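Local coordinates for dihydropteroate synthase (Xanthomonas albilineans GPE PC73, PDB 6DAY), which catalyses the condensation of 4-aminobenzoate with (7,8-dihydropterin-6-yl)methyl diphosphate to form 7,8-dihydropteroate, a step of folate synthesis, at the interface of chains A and B and the interface of chains A and C. Numbering follows the deposited sequence. Chains: chain A/B/C, Dihydropteroate synthase.

Contact 1: the interface of chains A and B. Residues chain A 203, 206, 248, 251, 255; chain B 274-275, 277-278.
B:Val278 and A:Leu206 meet at the apolar centre of this helix-to-helix patch, methyl against methyl, with CG2 of B:Val278 3.6 Å from CD2 of A:Leu206. Their side chains are set roughly perpendicular, and the same valine methyl also rests against the branch carbon CG of the leucine. Beside this pair, A:Leu251 uses both of its branches on helix 265-279 of chain B. Its CD1 settles onto the backbone of that helix, 3.8 Å from CA of B:Trp275, and also touches the CG1 methyl of B:Val274. CD2 instead turns to the indole, lying 3.9 Å from the ring carbon CD1 of B:Trp275. The CG1 methyl of B:Val274 reaches further, to the helix backbone at A:Ala248. At one margin, A:Val203 points CG1, anti to its backbone N (chi1 171°), at the last turn of the partner helix, where it packs 3.5 Å from the carbonyl O of B:Ala277. The interface as a whole is two-fold symmetric, and it is probably the dimer contact typical of bacterial dihydropteroate synthases. At the polar rim, A:Arg255 runs extended from CG to NE, antiparallel alongside B:Val278. The methyl CG1 of B:Val278 sits off-centre over one face of the guanidinium, with NH2 of A:Arg255 3.3 Å from this CG1.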
loop_
_atom_site.group_PDB
_atom_site.type_symbol
_atom_site.label_atom_id
_atom_site.label_comp_id
_atom_site.label_asym_id
_atom_site.label_seq_id
_atom_site.Cartn_x
_atom_site.Cartn_y
_atom_site.Cartn_z
ATOM N N VAL A 203 -23.526 25.161 -10.066
ATOM C CA VAL A 203 -23.062 25.635 -8.762
ATOM C C VAL A 203 -24.129 26.515 -8.106
ATOM O O VAL A 203 -24.372 26.433 -6.890
ATOM C CB VAL A 203 -21.709 26.362 -8.914
ATOM C CG1 VAL A 203 -21.306 27.067 -7.619
ATOM C CG2 VAL A 203 -20.597 25.358 -9.352
ATOM N N LEU A 206 -26.778 24.307 -6.539
ATOM C CA LEU A 206 -26.298 23.640 -5.324
ATOM C C LEU A 206 -26.268 24.615 -4.162
ATOM O O LEU A 206 -26.792 24.330 -3.081
ATOM C CB LEU A 206 -24.909 23.043 -5.570
ATOM C CG LEU A 206 -24.210 22.237 -4.471
ATOM C CD1 LEU A 206 -25.186 21.300 -3.793
ATOM C CD2 LEU A 206 -23.004 21.459 -5.055
ATOM N N ALA A 248 -19.548 17.038 -3.424
ATOM C CA ALA A 248 -20.782 17.708 -3.882
ATOM C C ALA A 248 -22.013 17.103 -3.223
ATOM O O ALA A 248 -22.921 17.838 -2.801
ATOM C CB ALA A 248 -20.892 17.655 -5.405
ATOM N N LEU A 251 -22.305 18.179 0.379
ATOM C CA LEU A 251 -22.834 19.542 0.412
ATOM C C LEU A 251 -24.319 19.546 0.096
ATOM O O LEU A 251 -25.092 20.257 0.748
ATOM C CB LEU A 251 -22.142 20.442 -0.608
ATOM C CG LEU A 251 -20.613 20.593 -0.372
ATOM C CD1 LEU A 251 -19.993 21.352 -1.542
ATOM C CD2 LEU A 251 -20.361 21.379 0.933
ATOM N N ARG A 255 -27.462 20.781 2.573
ATOM C CA ARG A 255 -28.388 21.803 2.112
ATOM C C ARG A 255 -29.793 21.267 1.896
ATOM O O ARG A 255 -30.628 21.974 1.328
ATOM C CB ARG A 255 -27.864 22.440 0.822
ATOM C CG ARG A 255 -26.707 23.368 1.145
ATOM C CD ARG A 255 -25.897 23.862 -0.036
ATOM N NE ARG A 255 -24.617 24.408 0.432
ATOM C CZ ARG A 255 -24.328 25.699 0.581
ATOM N NH1 ARG A 255 -25.210 26.655 0.269
ATOM N NH2 ARG A 255 -23.122 26.035 1.024
ATOM N N VAL B 274 -14.584 22.107 -4.569
ATOM C CA VAL B 274 -16.044 22.127 -4.779
ATOM C C VAL B 274 -16.719 22.997 -3.729
ATOM O O VAL B 274 -17.594 23.813 -4.035
ATOM C CB VAL B 274 -16.620 20.702 -4.741
ATOM C CG1 VAL B 274 -18.169 20.756 -4.876
ATOM C CG2 VAL B 274 -16.021 19.861 -5.838
ATOM N N TRP B 275 -16.327 22.823 -2.468
ATOM C CA TRP B 275 -16.915 23.612 -1.393
ATOM C C TRP B 275 -16.634 25.098 -1.581
ATOM O O TRP B 275 -17.526 25.923 -1.351
ATOM C CB TRP B 275 -16.410 23.114 -0.037
ATOM C CG TRP B 275 -16.721 24.028 1.127
ATOM C CD1 TRP B 275 -17.941 24.359 1.615
ATOM C CD2 TRP B 275 -15.760 24.695 1.939
ATOM N NE1 TRP B 275 -17.798 25.217 2.698
ATOM C CE2 TRP B 275 -16.461 25.421 2.915
ATOM C CE3 TRP B 275 -14.363 24.736 1.940
ATOM C CZ2 TRP B 275 -15.814 26.206 3.876
ATOM C CZ3 TRP B 275 -13.721 25.510 2.898
ATOM C CH2 TRP B 275 -14.448 26.231 3.853
ATOM N N ALA B 277 -16.274 26.732 -4.351
ATOM C CA ALA B 277 -17.122 27.241 -5.429
ATOM C C ALA B 277 -18.537 27.492 -4.929
ATOM O O ALA B 277 -19.149 28.525 -5.254
ATOM C CB ALA B 277 -17.122 26.255 -6.597
ATOM N N VAL B 278 -19.058 26.578 -4.103
ATOM C CA VAL B 278 -20.395 26.745 -3.534
ATOM C C VAL B 278 -20.426 27.890 -2.517
ATOM O O VAL B 278 -21.296 28.773 -2.570
ATOM C CB VAL B 278 -20.842 25.430 -2.881
ATOM C CG1 VAL B 278 -22.054 25.669 -2.024
ATOM C CG2 VAL B 278 -21.108 24.344 -3.969
#

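Contact 2: the interface of chains A and C. Residues chain A 43-44, 47; chain C 75.
C:Pro75 lays the outer edge of its ring against helix 39-54 of chain A, bridging A:Ala44 and A:Ala47, which are one turn apart. Starting at CB, the proline ring lies 3.9 Å from the backbone CA of A:Ala44 and is only slightly further from the methyl of that residue. The next atom, CG, makes the tighter contact: it is 3.5 Å from CB of A:Ala47, closer than carbons usually pack. CG also faces the helix backbone, with CA of A:Ala44 near it and the carbonyl O of A:Glu43 4.2 Å away. CD then closes the ring toward the proline N and lies more loosely, 4.2 Å from CB of A:Ala47. The compact ring, mildly puckered (chi1 -21°), probably lies close to the helix because A:Ala44 and A:Ala47 have small side chains. A:Glu43 takes part through its backbone; its side chain is not modelled beyond CB. The contact is small and apolar in character. In the barrel typical of this family, helix 39-54 belongs to the outer layer of chain A, while C:Pro75 ends a loop of chain C immediately before helix 76-93, so a loop corner of one barrel abuts the flank of its neighbour.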
loop_
_atom_site.group_PDB
_atom_site.type_symbol
_atom_site.label_atom_id
_atom_site.label_comp_id
_atom_site.label_asym_id
_atom_site.label_seq_id
_atom_site.Cartn_x
_atom_site.Cartn_y
_atom_site.Cartn_z
ATOM N N GLU A 43 -26.311 -9.212 -17.576
ATOM C CA GLU A 43 -25.576 -9.924 -16.528
ATOM C C GLU A 43 -24.642 -8.979 -15.786
ATOM O O GLU A 43 -24.536 -9.030 -14.556
ATOM C CB GLU A 43 -24.756 -11.089 -17.124
ATOM N N ALA A 44 -24.014 -8.060 -16.506
ATOM C CA ALA A 44 -23.128 -7.126 -15.827
ATOM C C ALA A 44 -23.918 -6.161 -14.948
ATOM O O ALA A 44 -23.485 -5.823 -13.840
ATOM C CB ALA A 44 -22.285 -6.371 -16.851
ATOM N N ALA A 47 -24.986 -7.866 -11.710
ATOM C CA ALA A 47 -23.832 -7.987 -10.844
ATOM C C ALA A 47 -23.478 -6.648 -10.240
ATOM O O ALA A 47 -23.114 -6.567 -9.063
ATOM C CB ALA A 47 -22.660 -8.556 -11.636
ATOM N N PRO C 75 -18.296 -10.285 -14.390
ATOM C CA PRO C 75 -18.950 -10.564 -15.664
ATOM C C PRO C 75 -18.052 -10.157 -16.809
ATOM O O PRO C 75 -17.270 -9.219 -16.693
ATOM C CB PRO C 75 -20.221 -9.689 -15.590
ATOM C CG PRO C 75 -20.403 -9.436 -14.151
ATOM C CD PRO C 75 -19.046 -9.315 -13.577
#

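Contact 3: the interface of chains A and C. Residues chain A 40, 44; chain C 76-77.
Water 1 links A:Thr40 to C:Glu77, held between a backbone carbonyl of one chain and a backbone amide of the other. Its hydrogen bond with the carbonyl O of A:Thr40 is 2.8 Å long. The amide N of C:Glu77 donates to the same water over 3.0 Å, and the bond is nearly straight (168° at H). Both groups lie in the opening turn of their helices, 39-54 in chain A and 76-93 in chain C. Amides in the first turn of a helix have no acceptor within the helix itself, and the water serves as one for C:Glu77 N. The helix dipole may strengthen its pull on the water. To one side of the bridge, the methyl CG2 of A:Thr40 packs 3.9 Å from CG1 of C:Val76, the two side chains meeting at a slant. The threonine places OG1 between its backbone N and carbonyl carbon (chi1 57°), which leaves CG2 to face the valine. To the other side, CB of C:Glu77 lies 4.0 Å from CB of A:Ala44 and equally near the carbonyl O of A:Thr40; the rest of this glutamate side chain is not modelled. Flanked by these methyl and methylene contacts, the water joins the two helix starts. The patch helps hold chains A and C together in the crystal, although the structure alone does not show that this pairing matters for the enzyme.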
loop_
_atom_site.group_PDB
_atom_site.type_symbol
_atom_site.label_atom_id
_atom_site.label_comp_id
_atom_site.label_asym_id
_atom_site.label_seq_id
_atom_site.Cartn_x
_atom_site.Cartn_y
_atom_site.Cartn_z
ATOM N N THR A 40 -25.116 -10.100 -22.159
ATOM C CA THR A 40 -23.959 -9.780 -21.324
ATOM C C THR A 40 -24.122 -8.434 -20.636
ATOM O O THR A 40 -23.540 -8.211 -19.563
ATOM C CB THR A 40 -22.668 -9.802 -22.154
ATOM O OG1 THR A 40 -22.768 -8.890 -23.255
ATOM C CG2 THR A 40 -22.392 -11.189 -22.659
ATOM N N ALA A 44 -24.014 -8.060 -16.506
ATOM C CA ALA A 44 -23.128 -7.126 -15.827
ATOM C C ALA A 44 -23.918 -6.161 -14.948
ATOM O O ALA A 44 -23.485 -5.823 -13.840
ATOM C CB ALA A 44 -22.285 -6.371 -16.851
ATOM N N VAL C 76 -18.163 -10.891 -17.926
ATOM C CA VAL C 76 -17.271 -10.670 -19.058
ATOM C C VAL C 76 -17.256 -9.206 -19.512
ATOM O O VAL C 76 -16.199 -8.672 -19.882
ATOM C CB VAL C 76 -17.598 -11.663 -20.204
ATOM C CG1 VAL C 76 -19.039 -11.489 -20.710
ATOM C CG2 VAL C 76 -16.599 -11.506 -21.338
ATOM N N GLU C 77 -18.417 -8.543 -19.553
ATOM C CA GLU C 77 -18.419 -7.151 -20.006
ATOM C C GLU C 77 -17.535 -6.288 -19.115
ATOM O O GLU C 77 -16.792 -5.443 -19.608
ATOM C CB GLU C 77 -19.862 -6.592 -20.051
HETATM O O HOH W 1 -21.133 -9.508 -18.783
#

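Contact 2 and contact 3 form one continuous patch: their C-alpha centres are about 5 Å apart, they share A:Ala44, and both set helix 39-54 of chain A against chain C residues 75-77, the loop end and first turn of helix 76-93. Contact 1 lies about 34 Å from contact 2 and about 35 Å from contact 3, on different helices of chain A, so chain A can engage both neighbours at once. The two-fold A–B interface is the likelier biological dimer, whereas the A–C pairing, not an exact two-fold, may only join such dimers within the deposited four-chain assembly.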